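Long-range contacts in transaminase (Bacillus megaterium, PDB 5G0A), which probably transfers amino groups between amines and keto compounds with S selectivity, using bound pyridoxal-5'-phosphate as cofactor: residues Asp54-Gly65 with Arg442-Ser450; Gly299-Ala307 with Ala337-Met348. All blocks are in the same frame, centred on the assembly; numbering follows the deposited sequence.

Contact 1 of 2, residues Asp54-Gly65 with Arg442-Ser450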
loop_
_atom_site.group_PDB
_atom_site.type_symbol
_atom_site.label_atom_id
_atom_site.label_comp_id
_atom_site.label_asym_id
_atom_site.label_seq_id
_atom_site.Cartn_x
_atom_site.Cartn_y
_atom_site.Cartn_z
ATOM N N ASP B 54 15.151 -13.015 -38.696
ATOM C CA ASP B 54 14.597 -12.770 -37.367
ATOM C C ASP B 54 13.093 -12.486 -37.420
ATOM O O ASP B 54 12.689 -11.344 -37.606
ATOM C CB ASP B 54 15.333 -11.578 -36.723
ATOM C CG ASP B 54 14.875 -11.310 -35.298
ATOM O OD1 ASP B 54 14.219 -12.184 -34.689
ATOM O OD2 ASP B 54 15.171 -10.209 -34.805
ATOM N N PHE B 55 12.267 -13.523 -37.265
ATOM C CA PHE B 55 10.826 -13.307 -37.258
ATOM C C PHE B 55 10.257 -13.097 -35.844
ATOM O O PHE B 55 9.078 -13.374 -35.586
ATOM C CB PHE B 55 10.061 -14.360 -38.099
ATOM C CG PHE B 55 9.747 -13.893 -39.493
ATOM C CD1 PHE B 55 10.769 -13.454 -40.339
ATOM C CD2 PHE B 55 8.431 -13.867 -39.966
ATOM C CE1 PHE B 55 10.496 -12.994 -41.622
ATOM C CE2 PHE B 55 8.150 -13.424 -41.260
ATOM C CZ PHE B 55 9.184 -12.978 -42.084
ATOM N N PHE B 56 11.116 -12.604 -34.944
ATOM C CA PHE B 56 10.654 -11.886 -33.740
ATOM C C PHE B 56 10.797 -10.378 -33.908
ATOM O O PHE B 56 10.216 -9.625 -33.104
ATOM C CB PHE B 56 11.443 -12.289 -32.507
ATOM C CG PHE B 56 11.245 -13.718 -32.105
ATOM C CD1 PHE B 56 10.163 -14.091 -31.328
ATOM C CD2 PHE B 56 12.154 -14.692 -32.513
ATOM C CE1 PHE B 56 9.977 -15.414 -30.964
ATOM C CE2 PHE B 56 11.983 -16.017 -32.145
ATOM C CZ PHE B 56 10.887 -16.380 -31.370
ATOM N N ASN B 57 11.573 -9.940 -34.918
ATOM C CA ASN B 57 11.940 -8.512 -35.090
ATOM C C ASN B 57 12.479 -8.009 -33.731
ATOM O O ASN B 57 12.113 -6.930 -33.252
ATOM C CB ASN B 57 10.725 -7.691 -35.592
ATOM C CG ASN B 57 11.106 -6.375 -36.251
ATOM O OD1 ASN B 57 10.490 -5.348 -35.985
ATOM N ND2 ASN B 57 12.105 -6.402 -37.152
ATOM N N GLN B 58 13.364 -8.816 -33.148
ATOM C CA GLN B 58 13.865 -8.677 -31.747
ATOM C C GLN B 58 12.735 -8.776 -30.722
ATOM O O GLN B 58 12.435 -9.863 -30.253
ATOM C CB GLN B 58 14.712 -7.404 -31.555
ATOM C CG GLN B 58 16.013 -7.492 -32.371
ATOM C CD GLN B 58 16.869 -8.637 -31.868
ATOM O OE1 GLN B 58 17.356 -8.607 -30.753
ATOM N NE2 GLN B 58 17.050 -9.668 -32.702
ATOM N N LEU B 59 12.132 -7.637 -30.387
ATOM C CA LEU B 59 10.979 -7.598 -29.485
ATOM C C LEU B 59 9.857 -6.859 -30.190
ATOM O O LEU B 59 9.233 -5.967 -29.611
ATOM C CB LEU B 59 11.363 -6.929 -28.144
ATOM C CG LEU B 59 12.437 -7.696 -27.345
ATOM C CD1 LEU B 59 12.950 -6.856 -26.171
ATOM C CD2 LEU B 59 11.915 -9.042 -26.844
ATOM N N TYR B 60 9.603 -7.233 -31.452
ATOM C CA TYR B 60 8.566 -6.597 -32.270
ATOM C C TYR B 60 8.799 -5.108 -32.307
ATOM O O TYR B 60 7.871 -4.328 -32.159
ATOM C CB TYR B 60 7.163 -6.950 -31.721
ATOM C CG TYR B 60 7.102 -8.424 -31.405
ATOM C CD1 TYR B 60 6.877 -9.345 -32.416
ATOM C CD2 TYR B 60 7.374 -8.903 -30.119
ATOM C CE1 TYR B 60 6.886 -10.712 -32.158
ATOM C CE2 TYR B 60 7.385 -10.268 -29.848
ATOM C CZ TYR B 60 7.146 -11.159 -30.870
ATOM O OH TYR B 60 7.137 -12.510 -30.626
ATOM N N CYS B 61 10.055 -4.714 -32.533
ATOM C CA CYS B 61 10.463 -3.341 -32.230
ATOM C C CYS B 61 11.423 -2.696 -33.227
ATOM O O CYS B 61 11.805 -1.534 -33.061
ATOM C CB CYS B 61 11.054 -3.257 -30.804
ATOM S SG CYS B 61 12.546 -4.252 -30.542
ATOM N N VAL B 62 11.798 -3.422 -34.266
ATOM C CA VAL B 62 12.699 -2.839 -35.252
ATOM C C VAL B 62 11.898 -2.630 -36.546
ATOM O O VAL B 62 12.242 -3.180 -37.623
ATOM C CB VAL B 62 13.947 -3.738 -35.437
ATOM C CG1 VAL B 62 15.039 -3.001 -36.207
ATOM C CG2 VAL B 62 14.503 -4.186 -34.078
ATOM N N ASN B 63 10.825 -1.845 -36.422
ATOM C CA ASN B 63 9.784 -1.718 -37.467
ATOM C C ASN B 63 10.329 -1.342 -38.853
ATOM O O ASN B 63 9.945 -1.935 -39.871
ATOM C CB ASN B 63 8.723 -0.702 -37.019
ATOM C CG ASN B 63 8.016 -1.139 -35.735
ATOM O OD1 ASN B 63 8.618 -1.801 -34.874
ATOM N ND2 ASN B 63 6.738 -0.774 -35.600
ATOM N N LEU B 64 11.242 -0.383 -38.876
ATOM C CA LEU B 64 11.794 0.120 -40.139
ATOM C C LEU B 64 12.760 -0.851 -40.825
ATOM O O LEU B 64 13.145 -0.630 -41.985
ATOM C CB LEU B 64 12.507 1.448 -39.889
ATOM C CG LEU B 64 12.543 2.437 -41.063
ATOM C CD1 LEU B 64 11.177 3.115 -41.220
ATOM C CD2 LEU B 64 13.619 3.466 -40.783
ATOM N N GLY B 65 13.139 -1.917 -40.125
ATOM C CA GLY B 65 14.271 -2.757 -40.527
ATOM C C GLY B 65 15.556 -2.418 -39.784
ATOM O O GLY B 65 15.766 -1.292 -39.334
ATOM N N ARG B 442 3.959 -15.817 -31.659
ATOM C CA ARG B 442 3.866 -14.372 -31.792
ATOM C C ARG B 442 4.902 -14.001 -32.850
ATOM O O ARG B 442 6.109 -14.014 -32.595
ATOM C CB ARG B 442 4.186 -13.675 -30.460
ATOM C CG ARG B 442 3.619 -12.261 -30.353
ATOM C CD ARG B 442 2.173 -12.372 -29.891
ATOM N NE ARG B 442 1.421 -11.135 -29.663
ATOM C CZ ARG B 442 0.605 -10.582 -30.558
ATOM N NH1 ARG B 442 0.497 -11.105 -31.782
ATOM N NH2 ARG B 442 -0.098 -9.502 -30.236
ATOM N N ILE B 443 4.407 -13.686 -34.035
ATOM C CA ILE B 443 5.255 -13.578 -35.217
ATOM C C ILE B 443 5.319 -12.136 -35.651
ATOM O O ILE B 443 4.286 -11.492 -35.776
ATOM C CB ILE B 443 4.694 -14.463 -36.359
ATOM C CG1 ILE B 443 4.727 -15.937 -35.931
ATOM C CG2 ILE B 443 5.497 -14.277 -37.652
ATOM C CD1 ILE B 443 3.903 -16.857 -36.801
ATOM N N GLY B 444 6.535 -11.637 -35.900
ATOM C CA GLY B 444 6.713 -10.282 -36.405
ATOM C C GLY B 444 8.018 -10.126 -37.164
ATOM O O GLY B 444 8.983 -10.806 -36.870
ATOM N N ALA B 445 8.023 -9.237 -38.149
ATOM C CA ALA B 445 9.233 -8.888 -38.885
ATOM C C ALA B 445 9.209 -7.388 -39.118
ATOM O O ALA B 445 8.332 -6.707 -38.592
ATOM C CB ALA B 445 9.295 -9.671 -40.208
ATOM N N SER B 446 10.163 -6.855 -39.890
ATOM C CA SER B 446 10.125 -5.426 -40.210
ATOM C C SER B 446 8.956 -5.176 -41.154
ATOM O O SER B 446 8.503 -6.105 -41.845
ATOM C CB SER B 446 11.453 -4.981 -40.823
ATOM O OG SER B 446 12.563 -5.467 -40.064
ATOM N N LEU B 447 8.457 -3.951 -41.178
ATOM C CA LEU B 447 7.299 -3.608 -41.998
ATOM C C LEU B 447 7.592 -3.797 -43.488
ATOM O O LEU B 447 6.676 -4.098 -44.271
ATOM C CB LEU B 447 6.848 -2.179 -41.743
ATOM C CG LEU B 447 6.598 -1.814 -40.258
ATOM C CD1 LEU B 447 5.989 -0.433 -40.141
ATOM C CD2 LEU B 447 5.730 -2.874 -39.596
ATOM N N ASN B 448 8.863 -3.623 -43.849
ATOM C CA ASN B 448 9.321 -3.806 -45.235
ATOM C C ASN B 448 9.909 -5.195 -45.554
ATOM O O ASN B 448 10.681 -5.347 -46.526
ATOM C CB ASN B 448 10.316 -2.692 -45.600
ATOM C CG ASN B 448 11.612 -2.788 -44.812
ATOM O OD1 ASN B 448 11.668 -3.430 -43.781
ATOM N ND2 ASN B 448 12.668 -2.151 -45.315
ATOM N N VAL B 449 9.563 -6.197 -44.743
ATOM C CA VAL B 449 10.030 -7.576 -44.932
ATOM C C VAL B 449 9.672 -8.024 -46.353
ATOM O O VAL B 449 8.647 -7.621 -46.890
ATOM C CB VAL B 449 9.477 -8.558 -43.859
ATOM C CG1 VAL B 449 7.955 -8.741 -43.963
ATOM C CG2 VAL B 449 10.186 -9.911 -43.913
ATOM N N SER B 450 10.558 -8.789 -46.971
ATOM C CA SER B 450 10.322 -9.219 -48.358
ATOM C C SER B 450 9.422 -10.440 -48.417
ATOM O O SER B 450 9.334 -11.222 -47.465
ATOM C CB SER B 450 11.660 -9.507 -49.060
ATOM O OG SER B 450 12.256 -10.689 -48.546
HETATM O O HOH W 1 8.018 -15.530 -33.968
HETATM O O HOH W 2 15.115 -0.386 -43.703
#

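Contact 2 of 2, residues Gly299-Ala307 with Ala337-Met348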
loop_
_atom_site.group_PDB
_atom_site.type_symbol
_atom_site.label_atom_id
_atom_site.label_comp_id
_atom_site.label_asym_id
_atom_site.label_seq_id
_atom_site.Cartn_x
_atom_site.Cartn_y
_atom_site.Cartn_z
ATOM N N GLY B 299 8.672 0.817 -32.048
ATOM C CA GLY B 299 8.592 1.394 -33.411
ATOM C C GLY B 299 8.672 2.909 -33.529
ATOM O O GLY B 299 8.865 3.434 -34.632
ATOM N N LEU B 300 8.526 3.617 -32.399
ATOM C CA LEU B 300 8.749 5.060 -32.342
ATOM C C LEU B 300 10.096 5.500 -32.942
ATOM O O LEU B 300 10.170 6.509 -33.669
ATOM C CB LEU B 300 8.639 5.556 -30.883
ATOM C CG LEU B 300 8.946 7.041 -30.639
ATOM C CD1 LEU B 300 7.965 7.974 -31.356
ATOM C CD2 LEU B 300 9.045 7.379 -29.137
ATOM N N SER B 301 11.135 4.736 -32.635
ATOM C CA SER B 301 12.432 4.915 -33.277
ATOM C C SER B 301 12.920 3.673 -34.032
ATOM O O SER B 301 14.057 3.684 -34.528
ATOM C CB SER B 301 13.493 5.321 -32.227
ATOM O OG SER B 301 13.729 4.233 -31.348
ATOM N N SER B 302 12.092 2.620 -34.099
ATOM C CA SER B 302 12.456 1.285 -34.601
ATOM C C SER B 302 13.723 0.795 -33.949
ATOM O O SER B 302 14.564 0.169 -34.600
ATOM C CB SER B 302 12.557 1.247 -36.146
ATOM O OG SER B 302 11.287 1.542 -36.699
ATOM N N SER B 303 13.839 1.102 -32.648
ATOM C CA SER B 303 14.969 0.723 -31.803
ATOM C C SER B 303 16.321 1.254 -32.281
ATOM O O SER B 303 17.341 0.787 -31.804
ATOM C CB SER B 303 15.050 -0.800 -31.648
ATOM O OG SER B 303 13.786 -1.315 -31.225
ATOM N N SER B 304 16.328 2.232 -33.174
ATOM C CA SER B 304 17.606 2.784 -33.651
ATOM C C SER B 304 18.359 3.411 -32.467
ATOM O O SER B 304 19.566 3.198 -32.315
ATOM C CB SER B 304 17.401 3.761 -34.793
ATOM O OG SER B 304 16.539 4.830 -34.423
ATOM N N LEU B 305 17.633 4.147 -31.618
ATOM C CA LEU B 305 18.137 4.612 -30.318
ATOM C C LEU B 305 17.003 4.583 -29.293
ATOM O O LEU B 305 15.829 4.576 -29.694
ATOM C CB LEU B 305 18.706 6.030 -30.408
ATOM C CG LEU B 305 20.000 6.209 -31.230
ATOM C CD1 LEU B 305 20.267 7.713 -31.401
ATOM C CD2 LEU B 305 21.167 5.542 -30.509
ATOM N N PRO B 306 17.336 4.581 -27.993
ATOM C CA PRO B 306 16.245 4.524 -26.979
ATOM C C PRO B 306 15.359 5.775 -26.984
ATOM O O PRO B 306 15.868 6.901 -26.854
ATOM C CB PRO B 306 16.989 4.384 -25.648
ATOM C CG PRO B 306 18.354 3.847 -26.012
ATOM C CD PRO B 306 18.675 4.453 -27.368
ATOM N N ALA B 307 14.054 5.572 -27.225
ATOM C CA ALA B 307 13.066 6.620 -27.121
ATOM C C ALA B 307 11.713 6.019 -26.739
ATOM O O ALA B 307 11.381 4.893 -27.138
ATOM C CB ALA B 307 12.914 7.344 -28.455
ATOM N N ALA B 337 18.615 11.067 -29.823
ATOM C CA ALA B 337 17.488 10.116 -29.888
ATOM C C ALA B 337 16.316 10.724 -30.663
ATOM O O ALA B 337 15.653 10.016 -31.443
ATOM C CB ALA B 337 17.043 9.701 -28.481
ATOM N N MET B 338 16.079 12.027 -30.484
ATOM C CA MET B 338 15.005 12.703 -31.208
ATOM C C MET B 338 15.314 12.800 -32.706
ATOM O O MET B 338 14.417 12.655 -33.536
ATOM C CB MET B 338 14.688 14.091 -30.635
ATOM C CG MET B 338 14.168 14.060 -29.196
ATOM S SD MET B 338 12.568 13.231 -29.039
ATOM C CE MET B 338 13.078 11.555 -28.674
ATOM N N ALA B 339 16.582 12.995 -33.042
ATOM C CA ALA B 339 16.996 12.929 -34.463
ATOM C C ALA B 339 16.653 11.576 -35.094
ATOM O O ALA B 339 16.186 11.522 -36.241
ATOM C CB ALA B 339 18.483 13.259 -34.597
ATOM N N ALA B 340 16.909 10.483 -34.359
ATOM C CA ALA B 340 16.538 9.135 -34.758
ATOM C C ALA B 340 15.029 8.977 -34.957
ATOM O O ALA B 340 14.588 8.424 -35.979
ATOM C CB ALA B 340 17.068 8.110 -33.752
ATOM N N VAL B 341 14.234 9.448 -33.986
ATOM C CA VAL B 341 12.777 9.392 -34.128
ATOM C C VAL B 341 12.318 10.114 -35.402
ATOM O O VAL B 341 11.528 9.574 -36.186
ATOM C CB VAL B 341 12.058 9.975 -32.884
ATOM C CG1 VAL B 341 10.550 10.050 -33.118
ATOM C CG2 VAL B 341 12.339 9.081 -31.688
ATOM N N CYS B 342 12.803 11.337 -35.583
ATOM C CA CYS B 342 12.438 12.134 -36.761
ATOM C C CYS B 342 12.736 11.391 -38.042
ATOM O O CYS B 342 11.869 11.285 -38.911
ATOM C CB CYS B 342 13.166 13.482 -36.791
ATOM S SG CYS B 342 12.600 14.719 -35.630
ATOM N N ALA B 343 13.940 10.844 -38.151
ATOM C CA ALA B 343 14.329 10.142 -39.376
ATOM C C ALA B 343 13.537 8.849 -39.558
ATOM O O ALA B 343 13.110 8.528 -40.656
ATOM C CB ALA B 343 15.823 9.872 -39.392
ATOM N N ASN B 344 13.320 8.106 -38.472
ATOM C CA ASN B 344 12.535 6.880 -38.556
ATOM C C ASN B 344 11.125 7.161 -39.099
ATOM O O ASN B 344 10.648 6.491 -40.021
ATOM C CB ASN B 344 12.446 6.253 -37.157
ATOM C CG ASN B 344 11.544 5.056 -37.113
ATOM O OD1 ASN B 344 11.812 4.039 -37.735
ATOM N ND2 ASN B 344 10.490 5.151 -36.309
ATOM N N LEU B 345 10.475 8.181 -38.536
ATOM C CA LEU B 345 9.112 8.535 -38.931
ATOM C C LEU B 345 9.081 9.088 -40.367
ATOM O O LEU B 345 8.130 8.834 -41.121
ATOM C CB LEU B 345 8.513 9.547 -37.947
ATOM C CG LEU B 345 8.341 8.980 -36.520
ATOM C CD1 LEU B 345 7.682 9.986 -35.580
ATOM C CD2 LEU B 345 7.565 7.669 -36.565
ATOM N N GLU B 346 10.117 9.838 -40.726
ATOM C CA GLU B 346 10.173 10.436 -42.082
ATOM C C GLU B 346 10.311 9.347 -43.124
ATOM O O GLU B 346 9.641 9.396 -44.157
ATOM C CB GLU B 346 11.306 11.456 -42.183
ATOM C CG GLU B 346 10.913 12.782 -41.544
ATOM C CD GLU B 346 12.097 13.669 -41.254
ATOM O OE1 GLU B 346 13.245 13.215 -41.422
ATOM O OE2 GLU B 346 11.871 14.819 -40.842
ATOM N N VAL B 347 11.165 8.355 -42.845
ATOM C CA VAL B 347 11.340 7.207 -43.747
ATOM C C VAL B 347 10.062 6.368 -43.851
ATOM O O VAL B 347 9.633 5.989 -44.949
ATOM C CB VAL B 347 12.548 6.315 -43.338
ATOM C CG1 VAL B 347 12.627 5.080 -44.239
ATOM C CG2 VAL B 347 13.855 7.099 -43.407
ATOM N N MET B 348 9.468 6.068 -42.693
ATOM C CA MET B 348 8.201 5.363 -42.627
ATOM C C MET B 348 7.126 6.052 -43.488
ATOM O O MET B 348 6.415 5.389 -44.225
ATOM C CB MET B 348 7.770 5.270 -41.160
ATOM C CG MET B 348 7.252 3.913 -40.773
ATOM S SD MET B 348 6.879 3.868 -39.016
ATOM C CE MET B 348 8.248 2.864 -38.404
#

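Contact 1 of 2, residues Asp54-Gly65 with Arg442-Ser450
Y60 and R442 meet at the edge of the active-site region of this class-III, PLP-dependent aminotransferase, where the turn-rich segment 54-65 lies along the chain leaving strand 440-443. The Y60 hydroxyl donates to R442 O at 2.7 Å, approaching from above the carbonyl plane, while the backbone N of G444 lies near the ring's edge. With CG beside its own backbone N and anti to the carbonyl carbon (chi1 -45°), the Y60 ring turns its hydroxyl end to R442, whose CB and CG pack against the phenol oxygen. The R442 guanidinium leads away and bonds G241 O. Two residues after R442, G444 N donates almost straight to F55 O (3.1 Å), and a water lies within hydrogen-bonding distance of both F55 O and R442 O. G444 has no side chain, and the edge of the Y60 ring lies close to its backbone, CD1 4.1 Å from G444 CA.

F55 supplies the apolar part. A445 CB sits over the centre of one ring face, a CH-pi contact 3.8 Å from the centroid; I443 CG2 touches the ring edge at CD2, and V449 CG2 reaches CZ at 3.7 Å.

Further along, L447 N binds N63 O at 2.8 Å in the carbonyl plane. Here the amide of N57 is held at both ends. Its OD1 accepts from V62 N and from R277, and its ND2 donates to V62 O, which G65 N approaches from the opposite face, closing the type I turn V62-G65. R277 also bonds A445 O, thereby bracing both segments. D54 OD1 accepts from F56 N in an Asx turn, and OD2 is gripped by Q58 N and Q58 NE2 from opposite faces of the carboxylate plane. S446 OG, whose stronger partner is D42, takes a weak bond from N57 ND2. The same hydroxyl oxygen, S446 OG, lies 3.2 Å from G65 CA.

Contact 2 of 2, residues Gly299-Ala307 with Ala337-Met348
The loop 299-307, which begins just after the PLP-pocket lysine K298 and leads into strand 308-313 of the seven-stranded sheet, folds through a type I' turn (S301-S304) against helix 335-350. N344 joins the two. Its ND2 donates to G299 O at 2.9 Å and weakly to L300 O. Its OD1 accepts from S302 OG at 2.8 Å, a hydroxyl that also bonds L64 N. With CG anti to the backbone N (chi1 174°), the amide extends from the helix into the bend of the loop. Cutting N344 back to an alanine is likely to leave G299 O and L300 O without their amide donor and the S302 hydroxyl without its acceptor, weakening the hold of the helix on the loop. V341 splits its two methyls between the ends of the loop: CG1 meets L300 CD1, and CG2 meets A307 CB at 3.7 Å. Towards the helix start, L305 CD1 lies against A340 CB at 4.0 Å, and S304 OG, bonded to S301 O, touches the same methyl. Helices 69-78 and 92-105 pack along other sides of helix 335-350, M348 meets F353 of helix 353-374, and the loop also meets the second subunit, where S303 O bonds H334 of that chain.

From the N terminus, the chain leaves strand 51-54 and passes through 54-65, which meets 442-450 only after 376 intervening residues; contact 1 thus closes a very long loop. Contact 2 is nested inside it, closing a loop of 29 residues between 299-307 and 337-348. Contact 1 ties the end of the small four-stranded sheet to strand 440-443 of the three-stranded sheet, whereas contact 2 ties the connection between two strands of the seven-stranded sheet to helix 335-350. The two touch directly: L64 N and S302 OG probably share a hydrogen bond, as do C61 O and S303 OG. Both also border the second subunit.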